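Local coordinates for periplasmic binding protein (Xylanimonas cellulosilytica, PDB 4MX8) that probably binds an iron-siderophore complex or a related solute outside the membrane and passes it to an ABC importer, at residues I234-L239 with E271-T276; E241-W246 with R275-T280; T16-W21 with E37-V42. One frame throughout, in Å; residues are numbered along the deposited sequence.

Contact 1 (I234-L239 with E271-T276); sequences ISFEFL and EIVNRT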
# COMPACT_ATOMS: atom_id res chain seq x y z
N ILE A 234 -5.09 -12.48 -17.69
CA ILE A 234 -4.34 -12.73 -18.90
C ILE A 234 -3.73 -14.13 -18.88
O ILE A 234 -3.46 -14.68 -17.81
CB ILE A 234 -3.22 -11.67 -19.11
CG1 ILE A 234 -2.20 -11.73 -17.99
CG2 ILE A 234 -3.80 -10.26 -19.20
CD1 ILE A 234 -1.01 -10.82 -18.23
N SER A 235 -3.53 -14.70 -20.07
CA SER A 235 -2.95 -16.03 -20.19
C SER A 235 -1.43 -15.94 -20.18
O SER A 235 -0.88 -14.85 -20.29
CB SER A 235 -3.41 -16.67 -21.50
OG SER A 235 -3.09 -15.83 -22.60
N PHE A 236 -0.74 -17.07 -20.05
CA PHE A 236 0.71 -17.06 -20.20
C PHE A 236 1.07 -16.61 -21.61
O PHE A 236 2.06 -15.93 -21.82
CB PHE A 236 1.31 -18.43 -19.93
CG PHE A 236 1.09 -18.91 -18.53
CD1 PHE A 236 1.60 -18.20 -17.46
CD2 PHE A 236 0.40 -20.08 -18.29
CE1 PHE A 236 1.40 -18.65 -16.16
CE2 PHE A 236 0.20 -20.53 -17.00
CZ PHE A 236 0.70 -19.81 -15.93
N GLU A 237 0.23 -16.98 -22.58
CA GLU A 237 0.44 -16.58 -23.97
C GLU A 237 0.45 -15.05 -24.16
O GLU A 237 1.10 -14.54 -25.08
CB GLU A 237 -0.60 -17.23 -24.87
CG GLU A 237 -0.46 -18.74 -25.00
CD GLU A 237 -1.27 -19.49 -23.96
OE1 GLU A 237 -1.51 -20.71 -24.16
OE2 GLU A 237 -1.67 -18.87 -22.96
N PHE A 238 -0.26 -14.33 -23.30
CA PHE A 238 -0.25 -12.87 -23.30
C PHE A 238 1.17 -12.37 -23.06
O PHE A 238 1.63 -11.44 -23.73
CB PHE A 238 -1.20 -12.33 -22.22
CG PHE A 238 -1.33 -10.82 -22.19
CD1 PHE A 238 -0.40 -10.04 -21.50
CD2 PHE A 238 -2.40 -10.19 -22.81
CE1 PHE A 238 -0.52 -8.65 -21.46
CE2 PHE A 238 -2.53 -8.80 -22.76
CZ PHE A 238 -1.58 -8.04 -22.08
N LEU A 239 1.86 -12.97 -22.10
CA LEU A 239 3.22 -12.55 -21.78
C LEU A 239 4.09 -12.74 -23.00
O LEU A 239 4.81 -11.83 -23.40
CB LEU A 239 3.80 -13.36 -20.62
CG LEU A 239 3.08 -13.14 -19.30
CD1 LEU A 239 3.73 -13.98 -18.22
CD2 LEU A 239 3.13 -11.68 -18.94
N GLU A 271 6.55 -24.02 -19.74
CA GLU A 271 7.12 -23.96 -21.10
C GLU A 271 6.91 -22.64 -21.87
O GLU A 271 7.77 -22.24 -22.64
CB GLU A 271 6.60 -25.13 -21.94
CG GLU A 271 6.24 -24.76 -23.37
CD GLU A 271 4.75 -24.83 -23.65
OE1 GLU A 271 4.05 -25.63 -22.98
OE2 GLU A 271 4.28 -24.10 -24.56
N ILE A 272 5.76 -21.99 -21.66
CA ILE A 272 5.43 -20.74 -22.35
C ILE A 272 6.20 -19.55 -21.79
O ILE A 272 6.92 -18.87 -22.52
CB ILE A 272 3.93 -20.43 -22.23
CG1 ILE A 272 3.08 -21.60 -22.72
CG2 ILE A 272 3.58 -19.15 -22.97
CD1 ILE A 272 1.60 -21.31 -22.72
N VAL A 273 6.04 -19.28 -20.50
CA VAL A 273 6.76 -18.20 -19.85
C VAL A 273 8.28 -18.36 -19.98
O VAL A 273 8.99 -17.38 -20.11
CB VAL A 273 6.34 -18.02 -18.36
CG1 VAL A 273 7.30 -17.11 -17.62
CG2 VAL A 273 4.92 -17.45 -18.27
N ASN A 274 8.79 -19.59 -19.96
CA ASN A 274 10.25 -19.75 -20.08
C ASN A 274 10.82 -19.36 -21.44
O ASN A 274 12.04 -19.30 -21.59
CB ASN A 274 10.69 -21.17 -19.73
CG ASN A 274 10.41 -21.52 -18.29
OD1 ASN A 274 9.83 -22.56 -18.01
ND2 ASN A 274 10.82 -20.66 -17.37
N ARG A 275 9.95 -19.11 -22.41
CA ARG A 275 10.35 -18.71 -23.77
C ARG A 275 10.35 -17.19 -23.88
O ARG A 275 10.94 -16.61 -24.78
CB ARG A 275 9.38 -19.29 -24.80
CG ARG A 275 9.70 -20.70 -25.22
CD ARG A 275 8.78 -21.17 -26.32
NE ARG A 275 7.48 -21.63 -25.82
CZ ARG A 275 6.32 -21.31 -26.38
NH1 ARG A 275 6.29 -20.52 -27.43
NH2 ARG A 275 5.18 -21.78 -25.88
N THR A 276 9.67 -16.58 -22.92
CA THR A 276 9.57 -15.14 -22.76
C THR A 276 10.95 -14.48 -22.63
O THR A 276 11.87 -15.07 -22.06
CB THR A 276 8.69 -14.90 -21.52
OG1 THR A 276 7.34 -14.71 -21.93
CG2 THR A 276 9.17 -13.74 -20.67
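Val-273 is at the tight part of this contact, with one methyl, CG2, set into the notch between two side chains of the opposing segment. CG2 lies 3.5 Å from CD1 of Phe-236, oblique to the ring, and 3.7 Å from CD1 of Leu-239. The valine's chi1 of 167° sends CG1 anti to the backbone N and leaves CG2 to do the touching. Beside it, Ile-272 comes in over the first turn of the helix, its CG2 3.9 Å from CB of Phe-236 and 3.7 Å from that residue's carbonyl O. Leu-239 and Thr-276 meet more loosely, through CB and OG1. The contact thus rests on van der Waals packing that joins the start of helix 236-242, N-capped by the OG of Ser-235, to the 3-10 turn 273-275 in the loop before helix 277-280. Leu-193 of strand 192-195, an outermost strand of the mixed sheet, also touches Phe-236 and Leu-239. The other side of the contact is polar and exposed. There Glu-237, bent at chi2 (91°), lays its carboxylate against the CD1 of Ile-272, 3.5 Å from OE1. Arg-275 turns back on its own segment, gripping Glu-271 side-on: NE reaches the backbone O, and NH2 forms a salt bridge to OE2 (2.8 Å). Glu-237 OE1 stays 7.0 Å from NH2 of Arg-275 and 6.7 Å from the like-charged OE2 of Glu-271, so any net effect is probably small.

Contact 2 (E241-W246 with R275-T280); sequences EHDPQW and RTTAAT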
# COMPACT_ATOMS: atom_id res chain seq x y z
N GLU A 241 3.24 -13.09 -26.18
CA GLU A 241 2.83 -12.24 -27.30
C GLU A 241 3.48 -10.87 -27.25
O GLU A 241 4.20 -10.49 -28.17
CB GLU A 241 1.31 -12.09 -27.34
CG GLU A 241 0.82 -10.92 -28.18
CD GLU A 241 -0.65 -11.05 -28.57
OE1 GLU A 241 -1.40 -11.74 -27.85
OE2 GLU A 241 -1.04 -10.46 -29.60
N HIS A 242 3.22 -10.14 -26.16
CA HIS A 242 3.66 -8.77 -25.98
C HIS A 242 5.08 -8.69 -25.44
O HIS A 242 5.73 -7.64 -25.53
CB HIS A 242 2.70 -8.03 -25.05
CG HIS A 242 1.30 -8.01 -25.55
ND1 HIS A 242 0.95 -7.41 -26.74
CD2 HIS A 242 0.17 -8.55 -25.06
CE1 HIS A 242 -0.35 -7.56 -26.95
NE2 HIS A 242 -0.85 -8.26 -25.94
N ASP A 243 5.54 -9.81 -24.88
CA ASP A 243 6.92 -10.02 -24.46
C ASP A 243 7.63 -8.78 -23.89
O ASP A 243 8.44 -8.16 -24.58
CB ASP A 243 7.74 -10.63 -25.59
CG ASP A 243 9.12 -11.06 -25.15
OD1 ASP A 243 10.07 -10.90 -25.94
OD2 ASP A 243 9.26 -11.56 -24.00
N PRO A 244 7.32 -8.44 -22.64
CA PRO A 244 7.96 -7.31 -21.97
C PRO A 244 9.39 -7.65 -21.63
O PRO A 244 9.68 -8.82 -21.36
CB PRO A 244 7.13 -7.14 -20.70
CG PRO A 244 6.55 -8.47 -20.44
CD PRO A 244 6.36 -9.13 -21.77
N GLN A 245 10.27 -6.65 -21.66
CA GLN A 245 11.67 -6.82 -21.31
C GLN A 245 11.85 -7.16 -19.83
O GLN A 245 12.70 -7.97 -19.48
CB GLN A 245 12.45 -5.56 -21.66
CG GLN A 245 13.94 -5.71 -21.46
CD GLN A 245 14.56 -6.58 -22.53
OE1 GLN A 245 14.07 -6.61 -23.65
NE2 GLN A 245 15.64 -7.29 -22.19
N TRP A 246 11.06 -6.52 -18.97
CA TRP A 246 11.12 -6.78 -17.55
C TRP A 246 9.73 -7.17 -17.08
O TRP A 246 8.73 -6.54 -17.49
CB TRP A 246 11.54 -5.51 -16.83
CG TRP A 246 12.86 -5.02 -17.22
CD1 TRP A 246 13.13 -4.07 -18.15
CD2 TRP A 246 14.12 -5.45 -16.70
NE1 TRP A 246 14.49 -3.87 -18.24
CE2 TRP A 246 15.11 -4.71 -17.36
CE3 TRP A 246 14.49 -6.38 -15.73
CZ2 TRP A 246 16.47 -4.88 -17.08
CZ3 TRP A 246 15.84 -6.55 -15.47
CH2 TRP A 246 16.81 -5.81 -16.14
N ARG A 275 9.95 -19.11 -22.41
CA ARG A 275 10.35 -18.71 -23.77
C ARG A 275 10.35 -17.19 -23.88
O ARG A 275 10.94 -16.61 -24.78
CB ARG A 275 9.38 -19.29 -24.80
CG ARG A 275 9.70 -20.70 -25.22
CD ARG A 275 8.78 -21.17 -26.32
NE ARG A 275 7.48 -21.63 -25.82
CZ ARG A 275 6.32 -21.31 -26.38
NH1 ARG A 275 6.29 -20.52 -27.43
NH2 ARG A 275 5.18 -21.78 -25.88
N THR A 276 9.67 -16.58 -22.92
CA THR A 276 9.57 -15.14 -22.76
C THR A 276 10.95 -14.48 -22.63
O THR A 276 11.87 -15.07 -22.06
CB THR A 276 8.69 -14.90 -21.52
OG1 THR A 276 7.34 -14.71 -21.93
CG2 THR A 276 9.17 -13.74 -20.67
N THR A 277 11.11 -13.28 -23.18
CA THR A 277 12.39 -12.58 -23.08
C THR A 277 12.75 -12.33 -21.62
O THR A 277 13.88 -12.62 -21.19
CB THR A 277 12.41 -11.23 -23.82
OG1 THR A 277 12.38 -11.45 -25.23
CG2 THR A 277 13.67 -10.44 -23.48
N ALA A 278 11.78 -11.80 -20.87
CA ALA A 278 11.98 -11.54 -19.45
C ALA A 278 12.57 -12.75 -18.71
O ALA A 278 13.52 -12.62 -17.95
CB ALA A 278 10.67 -11.10 -18.81
N ALA A 279 12.02 -13.93 -18.96
CA ALA A 279 12.51 -15.12 -18.29
C ALA A 279 13.91 -15.52 -18.76
O ALA A 279 14.78 -15.80 -17.94
CB ALA A 279 11.54 -16.27 -18.46
N THR A 280 14.15 -15.52 -20.07
CA THR A 280 15.43 -16.00 -20.57
C THR A 280 16.59 -15.08 -20.23
O THR A 280 17.74 -15.49 -20.23
CB THR A 280 15.42 -16.30 -22.09
OG1 THR A 280 15.16 -15.09 -22.81
CG2 THR A 280 14.35 -17.33 -22.43
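Asp-243 grips Thr-277 with both carboxylate oxygens, each through its syn lone pair. OD2 takes the backbone N-H of Thr-277 (2.7 Å from N, 153° at the hydrogen), while OD1 accepts from the hydroxyl OG1 at 2.5 Å, so that two donors of one residue hold the carboxylate from turning. The two side chains cross at about a right angle, and Thr-277 keeps OG1 beside its own backbone N, which puts both donors on the same side. On the far branch, CG2 of Thr-277 packs against the amide of Gln-245, 3.9 Å from both OE1 and NE2. Ala-278 adds its CB, 3.6 Å from the O of Pro-244. Behind this shell, Asp-243 is where helix 236-242 ends: a positive phi of 35° breaks the helix, and CG anti to the backbone N (chi1 -171°) aims the carboxylate at the start of helix 277-280. Further along, the O of Gln-245 accepts from ND1 of His-283, whose ring stacks on Trp-246 at the start of strand 246-251. The contact thus ties the lead-in to strand 246-251 to the last helix of the crossover that ends in the parallel strand 284-287. Thr-276, the N-cap residue, makes no capping bond with its side chain, and the carboxylate of Asp-243 instead faces this helix end, where the helix dipole and two donors would probably keep it ionised.

Contact 3 (T16-W21 with E37-V42); sequences TASYTW and ETTVEV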
# COMPACT_ATOMS: atom_id res chain seq x y z
N THR A 16 -5.31 20.73 19.78
CA THR A 16 -5.82 19.81 18.78
C THR A 16 -5.38 20.26 17.39
O THR A 16 -4.92 21.38 17.20
CB THR A 16 -7.37 19.66 18.82
OG1 THR A 16 -8.01 20.88 18.43
CG2 THR A 16 -7.82 19.26 20.20
N ALA A 17 -5.49 19.35 16.42
CA ALA A 17 -5.17 19.62 15.03
C ALA A 17 -6.39 19.25 14.21
O ALA A 17 -6.97 18.18 14.41
CB ALA A 17 -3.98 18.80 14.60
N SER A 18 -6.78 20.13 13.30
CA SER A 18 -7.99 19.92 12.51
C SER A 18 -7.67 19.12 11.26
O SER A 18 -6.76 19.47 10.51
CB SER A 18 -8.55 21.27 12.12
OG SER A 18 -9.94 21.27 12.30
N TYR A 19 -8.41 18.04 11.04
CA TYR A 19 -8.19 17.22 9.84
C TYR A 19 -9.45 17.16 8.97
O TYR A 19 -10.51 16.69 9.43
CB TYR A 19 -7.72 15.80 10.18
CG TYR A 19 -7.29 15.04 8.94
CD1 TYR A 19 -6.11 15.36 8.28
CD2 TYR A 19 -8.06 14.01 8.43
CE1 TYR A 19 -5.71 14.68 7.14
CE2 TYR A 19 -7.66 13.32 7.29
CZ TYR A 19 -6.49 13.66 6.65
OH TYR A 19 -6.07 12.99 5.51
N THR A 20 -9.33 17.65 7.73
CA THR A 20 -10.47 17.74 6.83
C THR A 20 -10.18 17.06 5.51
O THR A 20 -9.19 17.39 4.84
CB THR A 20 -10.89 19.17 6.56
OG1 THR A 20 -11.35 19.76 7.79
CG2 THR A 20 -12.02 19.21 5.56
N TRP A 21 -11.04 16.13 5.13
CA TRP A 21 -10.83 15.36 3.91
C TRP A 21 -12.15 15.02 3.24
O TRP A 21 -13.23 15.15 3.84
CB TRP A 21 -10.01 14.11 4.23
CG TRP A 21 -10.76 12.96 4.84
CD1 TRP A 21 -11.12 11.80 4.21
CD2 TRP A 21 -11.22 12.84 6.19
NE1 TRP A 21 -11.77 10.97 5.09
CE2 TRP A 21 -11.85 11.59 6.31
CE3 TRP A 21 -11.17 13.68 7.31
CZ2 TRP A 21 -12.42 11.15 7.50
CZ3 TRP A 21 -11.74 13.25 8.50
CH2 TRP A 21 -12.35 11.99 8.58
N GLU A 37 -17.28 15.91 2.45
CA GLU A 37 -16.22 16.51 3.26
C GLU A 37 -16.52 16.33 4.74
O GLU A 37 -17.64 16.50 5.19
CB GLU A 37 -16.06 17.97 2.93
CG GLU A 37 -14.99 18.68 3.72
CD GLU A 37 -14.64 20.02 3.12
OE1 GLU A 37 -13.73 20.06 2.25
OE2 GLU A 37 -15.27 21.04 3.51
N THR A 38 -15.49 15.98 5.49
CA THR A 38 -15.64 15.70 6.91
C THR A 38 -14.48 16.34 7.68
O THR A 38 -13.34 16.37 7.20
CB THR A 38 -15.67 14.18 7.13
OG1 THR A 38 -16.92 13.65 6.65
CG2 THR A 38 -15.50 13.82 8.59
N THR A 39 -14.76 16.88 8.86
CA THR A 39 -13.68 17.39 9.71
C THR A 39 -13.65 16.67 11.05
O THR A 39 -14.69 16.38 11.63
CB THR A 39 -13.82 18.88 9.95
OG1 THR A 39 -13.84 19.57 8.70
CG2 THR A 39 -12.67 19.37 10.78
N VAL A 40 -12.45 16.37 11.53
CA VAL A 40 -12.29 15.75 12.83
C VAL A 40 -11.19 16.50 13.60
O VAL A 40 -10.16 16.84 13.02
CB VAL A 40 -11.94 14.26 12.69
CG1 VAL A 40 -11.60 13.66 14.04
CG2 VAL A 40 -13.13 13.52 12.10
N GLU A 41 -11.44 16.78 14.88
CA GLU A 41 -10.42 17.41 15.71
C GLU A 41 -9.58 16.33 16.41
O GLU A 41 -10.05 15.67 17.34
CB GLU A 41 -11.04 18.35 16.73
CG GLU A 41 -12.01 19.38 16.15
CD GLU A 41 -11.33 20.45 15.30
OE1 GLU A 41 -10.12 20.71 15.51
OE2 GLU A 41 -12.02 21.04 14.42
N VAL A 42 -8.35 16.17 15.94
CA VAL A 42 -7.40 15.19 16.44
C VAL A 42 -6.57 15.79 17.56
O VAL A 42 -6.03 16.88 17.40
CB VAL A 42 -6.38 14.84 15.36
CG1 VAL A 42 -5.50 13.69 15.80
CG2 VAL A 42 -7.08 14.49 14.09
O HOH W 1 -8.18 22.91 15.82
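Trp-21 has its CG in the crowded position between backbone N and carbonyl carbon (chi1 79°), which swings the indole across to the partner strand, while Thr-38 holds OG1 beside its backbone N (chi1 -72°) and offers CB and CG2 to the ring. The two side chains run side by side in a CH-pi contact: CB of Thr-38 stands over one face, 4.3 Å from the centroid of the six-membered ring of Trp-21, and CG2 reaches CH2 of the same indole at 3.6 Å. At the ring's edge, near its plane, CG2 of Val-40 comes within 3.9 Å of CZ3 of Trp-21. Beneath these groups the strands form an antiparallel hairpin, 16-24 with 35-43, in which Ala-17/Val-42, Tyr-19/Val-40 and Trp-21/Thr-38 are the hydrogen-bonded pairs. Each pair makes two backbone bonds. The shortest, Ala-17 N to Val-42 O, is 2.7 Å. The longest, Trp-21 N to Thr-38 O, is 3.1 Å. The side chains of these pairs share one face, which packs on the body of the protein: helix 137-152 and strand 128-130 meet Tyr-19 and Val-42. The other face carries the non-hydrogen-bonded pairs and is polar and exposed. Here the hydroxyls of Thr-20 and Thr-39 share a bond, OG1 to OG1 at 2.7 Å. Glu-41, bent at chi2, brings OE2 to 3.0 Å from OG of Ser-18, which meets it from above the carboxylate plane (38° out of it), and its OE1 takes a water hydrogen at 2.9 Å from the water oxygen. The hairpin is thus two-sided, with a largely apolar face turned to the protein body, where the indole is buried and its N-H taken by Asp-130, and a hydroxyl-rich face where the charge of Glu-41 is probably eased by Ser-18 and water.

Contacts 1 and 2 adjoin, their centres 8 Å apart, and share Arg-275 and Thr-276. Helix 236-242 links them: contact 1 uses its first turn and contact 2 the residues just past its end, so that 271-280 is held first by apolar packing on the helix and then by the carboxylate that follows it. Contact 3 stands apart: its centre is about 49 Å from that of contact 1 and about 48 Å from that of contact 2, on opposite sides of the chain's centre. This spread is consistent with the two-lobed build of the family, whose solute site lies between the lobes, and all three centres are 23 to 28 Å from the chain's centre.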